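Local coordinates for development-specific protein S (PDB 1NPS) that is made in large amounts during fruiting body formation and assembles on myxospore surfaces with calcium, this part being its calcium-binding N-terminal domain, at residues I3-N8 and V16-G21; T37-K42 and L74-S79; G46-L51 and R82-P87. All coordinates share one frame; numbering follows the deposited sequence.

Contact 1: residues I3-N8 and V16-G21; sequences ITVFYN and VDLPPG. With CA (calcium ion), chain B.
Ile3 and Leu18 face each other across an antiparallel pair of strands, residues 3-6 and 16-18, with their side chains on the same side of the sheet as those of Val5 and Val16. From CB of Ile3 the longer branch starts with CG1 between the backbone N and the carbonyl carbon (chi1 62°), which brings CG1 to 3.8 Å from Leu18 CB. The next atom, CD1, reaches to 4.0 Å from Leu18 CD1, so the two side chains cross obliquely, touching at these two places. Beyond the pair, Ile3 packs on Val41 and Val83, and Leu18 on Ile81 and Val83; branched hydrocarbon residues suit this inner face, which looks onto the second sheet. Val5 continues the apolar row, with CG2 4.2 Å from Val16 CB.

On the other face Thr4 and Asp17 make a polar pair. They lie side by side and point the same way from a non-hydrogen-bonded pair, where the CA atoms come close together. The Thr4 hydroxyl OG1 donates to Asp17 OD1 at 2.7 Å, arriving nearly in line with the C-O bond. The short hydroxyl reaches one carboxylate oxygen of its neighbour, a pairing that suits two short polar side chains standing abreast.

Main-chain bonds hold the register: Leu18 N gives to Ile3 O at 2.9 Å, and Val5 N to Val16 O at 3.1 Å. In the reverse bond from Ile3 N to Leu18 O, 3.2 Å long, the donor stands 36° out of the carbonyl plane. Past Phe6 the chain turns a corner at Tyr7, whose carbonyl O binds a calcium ion together with Thr37, Ser39 and Asn76. Two strands joined by a short connection, leading at one end into a calcium site, form the opening hairpin of a beta/gamma-crystallin Greek key.

Contact 2: residues T37-K42 and L74-S79; sequences TISSVK and LNNNVS. With CA (calcium ion), chain B; CA (calcium ion), chain C.
Ser39 and Asn76 turn their oxygens onto one calcium ion, in the double site of a beta/gamma-crystallin domain, where two Asn-Asn-X-X-Ser-Ser sequences, one from each Greek key, exchange ligands. Ser39 OG and Asn76 OD1 come within 3.0 Å of each other, and Asn76 OD1 within 2.8 Å of Thr37 O. None of these approaches is a hydrogen bond; the oxygens converge because the metal draws them together, and Tyr7 O joins them from the first hairpin. In Asn76, CG lies anti to the carbonyl carbon (chi1 -72°), and its amide oxygen, not the nitrogen, is turned to the ion. Asn75 OD1 approaches Ser39 OG from another direction, at best as a weak partner.

The main chain fixes this geometry. Residues 74-77 form a type II turn, and Asn76 takes the left-handed backbone conformation in it, which asparagine tolerates better than most residues. From there its N-H gives a nearly straight bond of 3.0 Å to Ile38 O, locking the loop against the residue between two ligands. On the other segment Thr37 OG1 bonds to Glu34 O, outside the contact.

Farther along, Ser79 OG binds the second calcium with Asn36 and Gln53, repeating the role of Ser39. Waters complete the seam between the loops: one donates to Ile38 O and accepts from Asn77 N, while another accepts from Thr37 N at 3.0 Å and donates to Val78 O at 2.8 Å.

Contact 3: residues G46-L51 and R82-P87; sequences GVKAIL and RVISVP
Lys48 meets both Ile84 and Val86 along the flank of its aliphatic chain. Its CG sits between the backbone N and the carbonyl carbon (chi1 72°), which puts CG 3.7 Å from Val86 CG2; the two side chains cross at about a right angle. Beyond CG the lysine is extended and lies beside Ile84, pointing the same way, until its CE comes 4.1 Å from Ile84 CD1. That methyl touches Ile50 CD1 at 3.7 Å and also lies over one face of the Arg82 guanidinium, 4.0 Å above its plane and offset toward the rim. Long side chains suit this face: their hydrocarbon parts pack together, and their charged ends continue to partners beyond.

Those partners form the next shell. Lys48 NZ makes a salt bridge with Glu63 OE2, and Arg82 NE bonds to Asn22 OD1. An alanine in place of Lys48 would probably leave Glu63 without this opposite charge and open a gap beside Val86 CG2 and Ile84 CD1.

Beneath the side chains, main-chain bonds set the register. Lys48 and Ile84 are a hydrogen-bonded pair, with Ile84 N giving to Lys48 O at 2.7 Å and Lys48 N to Ile84 O at 2.9 Å; Ile50 and Arg82 form the next such pair. At the other end Val86 N, already in the connecting peptide, bonds to Gly46 O at 2.7 Å from well above the carbonyl plane. Glycine fits at 46 because its backbone angles would jam a CB against the preceding carbonyl.

Ala49 and Val83 lie on the opposite face, are buried, and pack against Ile3 of strand 3-6. Strands 47-52 and 80-85 are the central pair of a four-stranded antiparallel sheet, with strand 21-23 flanking 80-85 and strand 61-64 flanking 47-52.

How the contacts relate
From the N terminus, contact 1 comes first and closes the short loop between strands 3-6 and 15-18, in series with the others. Contact 2 then spans a long excursion from the end of the first Greek key to the loop before the last strand. Contact 3 opens inside that excursion but closes after it, so the two cross. Contact 1 joins contact 2 at their common calcium and through neighbouring strands 3-6 and 40-42. It reaches contact 3 where Val83 N bonds to Gly21 O, the first key supplying an edge strand to the second sheet. Contacts 1 and 3 each join strands within one key, while contact 2 and the Gly21-Val83 bond link the two keys.

Contact 1: residues I3-N8 and V16-G21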
loop_
_atom_site.group_PDB
_atom_site.type_symbol
_atom_site.label_atom_id
_atom_site.label_comp_id
_atom_site.label_asym_id
_atom_site.label_seq_id
_atom_site.Cartn_x
_atom_site.Cartn_y
_atom_site.Cartn_z
ATOM N N ILE A 3 -1.873 1.464 -7.810
ATOM C CA ILE A 3 -2.404 0.468 -6.903
ATOM C C ILE A 3 -3.492 1.256 -6.152
ATOM O O ILE A 3 -3.432 2.489 -6.087
ATOM C CB ILE A 3 -1.337 -0.026 -5.871
ATOM C CG1 ILE A 3 -0.858 1.141 -4.997
ATOM C CG2 ILE A 3 -0.156 -0.709 -6.583
ATOM C CD1 ILE A 3 -0.411 0.722 -3.609
ATOM N N THR A 4 -4.487 0.569 -5.605
ATOM C CA THR A 4 -5.524 1.255 -4.844
ATOM C C THR A 4 -5.540 0.612 -3.451
ATOM O O THR A 4 -5.581 -0.613 -3.328
ATOM C CB THR A 4 -6.915 1.151 -5.523
ATOM O OG1 THR A 4 -6.787 1.438 -6.924
ATOM C CG2 THR A 4 -7.862 2.164 -4.927
ATOM N N VAL A 5 -5.350 1.434 -2.424
ATOM C CA VAL A 5 -5.341 0.965 -1.045
ATOM C C VAL A 5 -6.678 1.228 -0.369
ATOM O O VAL A 5 -7.250 2.315 -0.510
ATOM C CB VAL A 5 -4.191 1.625 -0.242
ATOM C CG1 VAL A 5 -2.839 1.246 -0.862
ATOM C CG2 VAL A 5 -4.357 3.141 -0.209
ATOM N N PHE A 6 -7.143 0.257 0.414
ATOM C CA PHE A 6 -8.437 0.356 1.093
ATOM C C PHE A 6 -8.317 0.340 2.613
ATOM O O PHE A 6 -7.398 -0.279 3.170
ATOM C CB PHE A 6 -9.357 -0.789 0.643
ATOM C CG PHE A 6 -9.720 -0.739 -0.813
ATOM C CD1 PHE A 6 -8.874 -1.287 -1.774
ATOM C CD2 PHE A 6 -10.898 -0.116 -1.228
ATOM C CE1 PHE A 6 -9.191 -1.219 -3.128
ATOM C CE2 PHE A 6 -11.222 -0.045 -2.568
ATOM C CZ PHE A 6 -10.363 -0.595 -3.525
ATOM N N TYR A 7 -9.223 1.050 3.287
ATOM C CA TYR A 7 -9.204 1.088 4.752
ATOM C C TYR A 7 -9.641 -0.212 5.419
ATOM O O TYR A 7 -9.164 -0.534 6.515
ATOM C CB TYR A 7 -10.021 2.266 5.280
ATOM C CG TYR A 7 -9.195 3.524 5.466
ATOM C CD1 TYR A 7 -8.167 3.853 4.568
ATOM C CD2 TYR A 7 -9.422 4.371 6.551
ATOM C CE1 TYR A 7 -7.386 4.991 4.751
ATOM C CE2 TYR A 7 -8.647 5.513 6.746
ATOM C CZ TYR A 7 -7.629 5.816 5.844
ATOM O OH TYR A 7 -6.851 6.938 6.047
ATOM N N ASN A 8 -10.509 -0.968 4.749
ATOM C CA ASN A 8 -10.998 -2.249 5.261
ATOM C C ASN A 8 -10.669 -3.390 4.300
ATOM O O ASN A 8 -10.327 -3.158 3.133
ATOM C CB ASN A 8 -12.509 -2.211 5.507
ATOM C CG ASN A 8 -12.914 -1.173 6.544
ATOM O OD1 ASN A 8 -13.848 -0.402 6.328
ATOM N ND2 ASN A 8 -12.202 -1.137 7.667
ATOM N N VAL A 16 -7.841 5.091 -1.942
ATOM C CA VAL A 16 -6.949 6.097 -2.539
ATOM C C VAL A 16 -5.976 5.438 -3.522
ATOM O O VAL A 16 -5.353 4.423 -3.195
ATOM C CB VAL A 16 -6.073 6.820 -1.438
ATOM C CG1 VAL A 16 -5.027 7.714 -2.076
ATOM C CG2 VAL A 16 -6.937 7.638 -0.479
ATOM N N ASP A 17 -5.799 6.041 -4.693
ATOM C CA ASP A 17 -4.877 5.523 -5.706
ATOM C C ASP A 17 -3.454 6.039 -5.497
ATOM O O ASP A 17 -3.265 7.180 -5.105
ATOM C CB ASP A 17 -5.319 5.941 -7.114
ATOM C CG ASP A 17 -6.576 5.245 -7.566
ATOM O OD1 ASP A 17 -6.865 4.147 -7.060
ATOM O OD2 ASP A 17 -7.268 5.799 -8.445
ATOM N N LEU A 18 -2.461 5.185 -5.734
ATOM C CA LEU A 18 -1.060 5.588 -5.603
ATOM C C LEU A 18 -0.265 5.232 -6.848
ATOM O O LEU A 18 -0.075 4.050 -7.142
ATOM C CB LEU A 18 -0.388 4.896 -4.415
ATOM C CG LEU A 18 -0.890 5.243 -3.019
ATOM C CD1 LEU A 18 -0.158 4.390 -1.996
ATOM C CD2 LEU A 18 -0.670 6.736 -2.777
ATOM N N PRO A 19 0.179 6.240 -7.625
ATOM C CA PRO A 19 0.955 5.899 -8.812
ATOM C C PRO A 19 2.360 5.494 -8.334
ATOM O O PRO A 19 2.630 5.483 -7.132
ATOM C CB PRO A 19 0.955 7.213 -9.603
ATOM C CG PRO A 19 0.901 8.232 -8.559
ATOM C CD PRO A 19 -0.092 7.686 -7.569
ATOM N N PRO A 20 3.234 5.070 -9.259
ATOM C CA PRO A 20 4.587 4.675 -8.877
ATOM C C PRO A 20 5.311 5.807 -8.160
ATOM O O PRO A 20 5.178 6.980 -8.521
ATOM C CB PRO A 20 5.242 4.366 -10.222
ATOM C CG PRO A 20 4.111 3.854 -11.033
ATOM C CD PRO A 20 3.022 4.858 -10.700
ATOM N N GLY A 21 6.075 5.440 -7.145
ATOM C CA GLY A 21 6.819 6.417 -6.381
ATOM C C GLY A 21 7.107 5.885 -5.000
ATOM O O GLY A 21 6.690 4.782 -4.644
HETATM CA CA CA B . -7.759 -0.972 7.942
HETATM O O HOH W 1 -8.585 -0.071 8.946
#

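Contact 2: residues T37-K42 and L74-S79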
loop_
_atom_site.group_PDB
_atom_site.type_symbol
_atom_site.label_atom_id
_atom_site.label_comp_id
_atom_site.label_asym_id
_atom_site.label_seq_id
_atom_site.Cartn_x
_atom_site.Cartn_y
_atom_site.Cartn_z
ATOM N N THR A 37 -3.551 2.047 8.560
ATOM C CA THR A 37 -4.991 1.909 8.315
ATOM C C THR A 37 -5.324 0.989 7.147
ATOM O O THR A 37 -6.431 0.431 7.076
ATOM C CB THR A 37 -5.700 3.276 8.082
ATOM O OG1 THR A 37 -5.089 3.969 6.984
ATOM C CG2 THR A 37 -5.668 4.141 9.344
ATOM N N ILE A 38 -4.364 0.795 6.254
ATOM C CA ILE A 38 -4.556 -0.048 5.081
ATOM C C ILE A 38 -4.869 -1.500 5.444
ATOM O O ILE A 38 -4.210 -2.100 6.289
ATOM C CB ILE A 38 -3.333 0.038 4.167
ATOM C CG1 ILE A 38 -3.183 1.478 3.677
ATOM C CG2 ILE A 38 -3.458 -0.936 3.021
ATOM C CD1 ILE A 38 -1.986 1.690 2.803
ATOM N N SER A 39 -5.908 -2.049 4.820
ATOM C CA SER A 39 -6.323 -3.419 5.108
ATOM C C SER A 39 -6.449 -4.296 3.860
ATOM O O SER A 39 -6.524 -5.523 3.949
ATOM C CB SER A 39 -7.622 -3.403 5.920
ATOM O OG SER A 39 -7.508 -2.524 7.042
ATOM N N SER A 40 -6.459 -3.673 2.693
ATOM C CA SER A 40 -6.524 -4.427 1.437
ATOM C C SER A 40 -6.007 -3.562 0.292
ATOM O O SER A 40 -5.997 -2.327 0.391
ATOM C CB SER A 40 -7.934 -5.000 1.169
ATOM O OG SER A 40 -8.918 -4.018 0.914
ATOM N N VAL A 41 -5.471 -4.206 -0.742
ATOM C CA VAL A 41 -4.900 -3.496 -1.871
ATOM C C VAL A 41 -5.157 -4.186 -3.204
ATOM O O VAL A 41 -5.144 -5.416 -3.301
ATOM C CB VAL A 41 -3.361 -3.381 -1.721
ATOM C CG1 VAL A 41 -2.775 -2.533 -2.843
ATOM C CG2 VAL A 41 -2.991 -2.801 -0.363
ATOM N N LYS A 42 -5.397 -3.378 -4.230
ATOM C CA LYS A 42 -5.598 -3.880 -5.580
ATOM C C LYS A 42 -4.320 -3.552 -6.344
ATOM O O LYS A 42 -3.770 -2.456 -6.214
ATOM C CB LYS A 42 -6.802 -3.210 -6.256
ATOM C CG LYS A 42 -8.160 -3.671 -5.740
ATOM C CD LYS A 42 -9.284 -3.150 -6.617
ATOM C CE LYS A 42 -10.623 -3.645 -6.118
ATOM N NZ LYS A 42 -11.754 -3.141 -6.937
ATOM N N LEU A 74 0.489 -7.346 8.512
ATOM C CA LEU A 74 0.664 -5.932 8.213
ATOM C C LEU A 74 -0.661 -5.161 8.155
ATOM O O LEU A 74 -0.684 -3.971 7.838
ATOM C CB LEU A 74 1.493 -5.728 6.939
ATOM C CG LEU A 74 3.006 -5.589 7.203
ATOM C CD1 LEU A 74 3.662 -6.962 7.345
ATOM C CD2 LEU A 74 3.671 -4.803 6.084
ATOM N N ASN A 75 -1.766 -5.841 8.449
ATOM C CA ASN A 75 -3.057 -5.183 8.441
ATOM C C ASN A 75 -3.008 -4.048 9.455
ATOM O O ASN A 75 -2.571 -4.254 10.592
ATOM C CB ASN A 75 -4.164 -6.168 8.822
ATOM C CG ASN A 75 -5.496 -5.480 9.057
ATOM O OD1 ASN A 75 -6.061 -4.874 8.157
ATOM N ND2 ASN A 75 -5.977 -5.529 10.291
ATOM N N ASN A 76 -3.459 -2.858 9.053
ATOM C CA ASN A 76 -3.460 -1.692 9.942
ATOM C C ASN A 76 -2.083 -1.510 10.594
ATOM O O ASN A 76 -1.970 -1.188 11.781
ATOM C CB ASN A 76 -4.549 -1.824 11.022
ATOM C CG ASN A 76 -5.976 -1.639 10.471
ATOM O OD1 ASN A 76 -6.186 -1.184 9.334
ATOM N ND2 ASN A 76 -6.961 -1.947 11.299
ATOM N N ASN A 77 -1.037 -1.691 9.798
ATOM C CA ASN A 77 0.332 -1.579 10.276
ATOM C C ASN A 77 1.285 -1.094 9.208
ATOM O O ASN A 77 2.464 -1.416 9.265
ATOM C CB ASN A 77 0.841 -2.935 10.786
ATOM C CG ASN A 77 0.650 -3.118 12.282
ATOM O OD1 ASN A 77 0.864 -2.196 13.069
ATOM N ND2 ASN A 77 0.261 -4.327 12.685
ATOM N N VAL A 78 0.790 -0.406 8.187
ATOM C CA VAL A 78 1.670 0.094 7.126
ATOM C C VAL A 78 1.985 1.576 7.348
ATOM O O VAL A 78 1.077 2.391 7.519
ATOM C CB VAL A 78 1.068 -0.155 5.710
ATOM C CG1 VAL A 78 1.969 0.412 4.628
ATOM C CG2 VAL A 78 0.882 -1.657 5.470
ATOM N N SER A 79 3.271 1.919 7.349
ATOM C CA SER A 79 3.686 3.296 7.574
ATOM C C SER A 79 4.418 3.946 6.404
ATOM O O SER A 79 4.591 5.159 6.376
ATOM C CB SER A 79 4.515 3.400 8.851
ATOM O OG SER A 79 3.770 2.953 9.978
HETATM CA CA CA B . -7.759 -0.972 7.942
HETATM CA CA CA C . 3.336 1.241 11.145
HETATM O O HOH W 2 -1.507 2.438 6.342
HETATM O O HOH W 3 -1.836 -1.373 7.162
HETATM O O HOH W 4 3.216 -0.238 12.535
HETATM O O HOH W 1 -8.585 -0.071 8.946
HETATM O O HOH W 5 3.110 0.716 9.717
HETATM O O HOH W 6 4.112 2.171 12.370
#

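Contact 3: residues G46-L51 and R82-P87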
loop_
_atom_site.group_PDB
_atom_site.type_symbol
_atom_site.label_atom_id
_atom_site.label_comp_id
_atom_site.label_asym_id
_atom_site.label_seq_id
_atom_site.Cartn_x
_atom_site.Cartn_y
_atom_site.Cartn_z
ATOM N N GLY A 46 1.634 -4.734 -14.472
ATOM C CA GLY A 46 2.587 -3.663 -14.706
ATOM C C GLY A 46 3.147 -2.924 -13.503
ATOM O O GLY A 46 4.067 -2.135 -13.673
ATOM N N VAL A 47 2.570 -3.131 -12.314
ATOM C CA VAL A 47 3.037 -2.495 -11.063
ATOM C C VAL A 47 2.996 -3.436 -9.853
ATOM O O VAL A 47 2.257 -4.407 -9.827
ATOM C CB VAL A 47 2.220 -1.228 -10.649
ATOM C CG1 VAL A 47 2.555 -0.048 -11.541
ATOM C CG2 VAL A 47 0.728 -1.523 -10.634
ATOM N N LYS A 48 3.781 -3.096 -8.837
ATOM C CA LYS A 48 3.841 -3.855 -7.589
ATOM C C LYS A 48 4.128 -2.858 -6.463
ATOM O O LYS A 48 4.551 -1.723 -6.714
ATOM C CB LYS A 48 4.934 -4.929 -7.627
ATOM C CG LYS A 48 6.350 -4.394 -7.546
ATOM C CD LYS A 48 7.310 -5.518 -7.215
ATOM C CE LYS A 48 8.714 -5.009 -6.961
ATOM N NZ LYS A 48 9.647 -6.132 -6.658
ATOM N N ALA A 49 3.877 -3.280 -5.232
ATOM C CA ALA A 49 4.088 -2.437 -4.065
ATOM C C ALA A 49 4.785 -3.196 -2.953
ATOM O O ALA A 49 4.640 -4.412 -2.811
ATOM C CB ALA A 49 2.738 -1.910 -3.542
ATOM N N ILE A 50 5.555 -2.460 -2.171
ATOM C CA ILE A 50 6.227 -3.026 -1.007
ATOM C C ILE A 50 5.662 -2.212 0.155
ATOM O O ILE A 50 5.802 -0.985 0.177
ATOM C CB ILE A 50 7.761 -2.875 -1.047
ATOM C CG1 ILE A 50 8.316 -3.467 -2.345
ATOM C CG2 ILE A 50 8.369 -3.621 0.151
ATOM C CD1 ILE A 50 9.799 -3.209 -2.599
ATOM N N LEU A 51 4.935 -2.878 1.048
ATOM C CA LEU A 51 4.338 -2.216 2.205
ATOM C C LEU A 51 5.265 -2.445 3.407
ATOM O O LEU A 51 5.727 -3.561 3.636
ATOM C CB LEU A 51 2.940 -2.780 2.465
ATOM C CG LEU A 51 2.055 -3.001 1.235
ATOM C CD1 LEU A 51 0.695 -3.496 1.690
ATOM C CD2 LEU A 51 1.921 -1.736 0.412
ATOM N N ARG A 82 6.421 1.791 -1.284
ATOM C CA ARG A 82 7.160 2.051 -2.526
ATOM C C ARG A 82 6.349 1.357 -3.627
ATOM O O ARG A 82 6.080 0.158 -3.542
ATOM C CB ARG A 82 8.582 1.466 -2.484
ATOM C CG ARG A 82 9.492 2.074 -1.409
ATOM C CD ARG A 82 10.946 1.612 -1.546
ATOM N NE ARG A 82 11.434 1.834 -2.902
ATOM C CZ ARG A 82 12.253 1.024 -3.566
ATOM N NH1 ARG A 82 12.746 -0.064 -2.990
ATOM N NH2 ARG A 82 12.604 1.330 -4.809
ATOM N N VAL A 83 5.838 2.125 -4.576
ATOM C CA VAL A 83 5.063 1.559 -5.678
ATOM C C VAL A 83 6.027 1.508 -6.846
ATOM O O VAL A 83 6.575 2.526 -7.248
ATOM C CB VAL A 83 3.816 2.419 -5.990
ATOM C CG1 VAL A 83 3.028 1.822 -7.164
ATOM C CG2 VAL A 83 2.933 2.522 -4.728
ATOM N N ILE A 84 6.217 0.324 -7.406
ATOM C CA ILE A 84 7.193 0.167 -8.468
ATOM C C ILE A 84 6.663 -0.399 -9.781
ATOM O O ILE A 84 5.971 -1.406 -9.776
ATOM C CB ILE A 84 8.351 -0.735 -7.949
ATOM C CG1 ILE A 84 8.860 -0.203 -6.600
ATOM C CG2 ILE A 84 9.478 -0.771 -8.964
ATOM C CD1 ILE A 84 9.551 -1.213 -5.746
ATOM N N SER A 85 7.012 0.249 -10.893
ATOM C CA SER A 85 6.620 -0.188 -12.240
ATOM C C SER A 85 7.386 -1.448 -12.647
ATOM O O SER A 85 8.614 -1.477 -12.615
ATOM C CB SER A 85 6.940 0.886 -13.276
ATOM O OG SER A 85 6.370 2.124 -12.928
ATOM N N VAL A 86 6.650 -2.470 -13.072
ATOM C CA VAL A 86 7.222 -3.735 -13.515
ATOM C C VAL A 86 6.625 -3.887 -14.909
ATOM O O VAL A 86 5.698 -4.658 -15.114
ATOM C CB VAL A 86 6.751 -4.894 -12.615
ATOM C CG1 VAL A 86 7.415 -6.192 -13.026
ATOM C CG2 VAL A 86 7.047 -4.582 -11.158
ATOM N N PRO A 87 7.165 -3.135 -15.883
ATOM C CA PRO A 87 6.791 -3.055 -17.302
ATOM C C PRO A 87 5.797 -4.069 -17.877
ATOM O O PRO A 87 4.712 -3.679 -18.311
ATOM C CB PRO A 87 8.142 -3.083 -18.001
ATOM C CG PRO A 87 8.954 -2.199 -17.099
ATOM C CD PRO A 87 8.546 -2.641 -15.695
HETATM O O HOH W 7 3.381 1.145 -14.189
#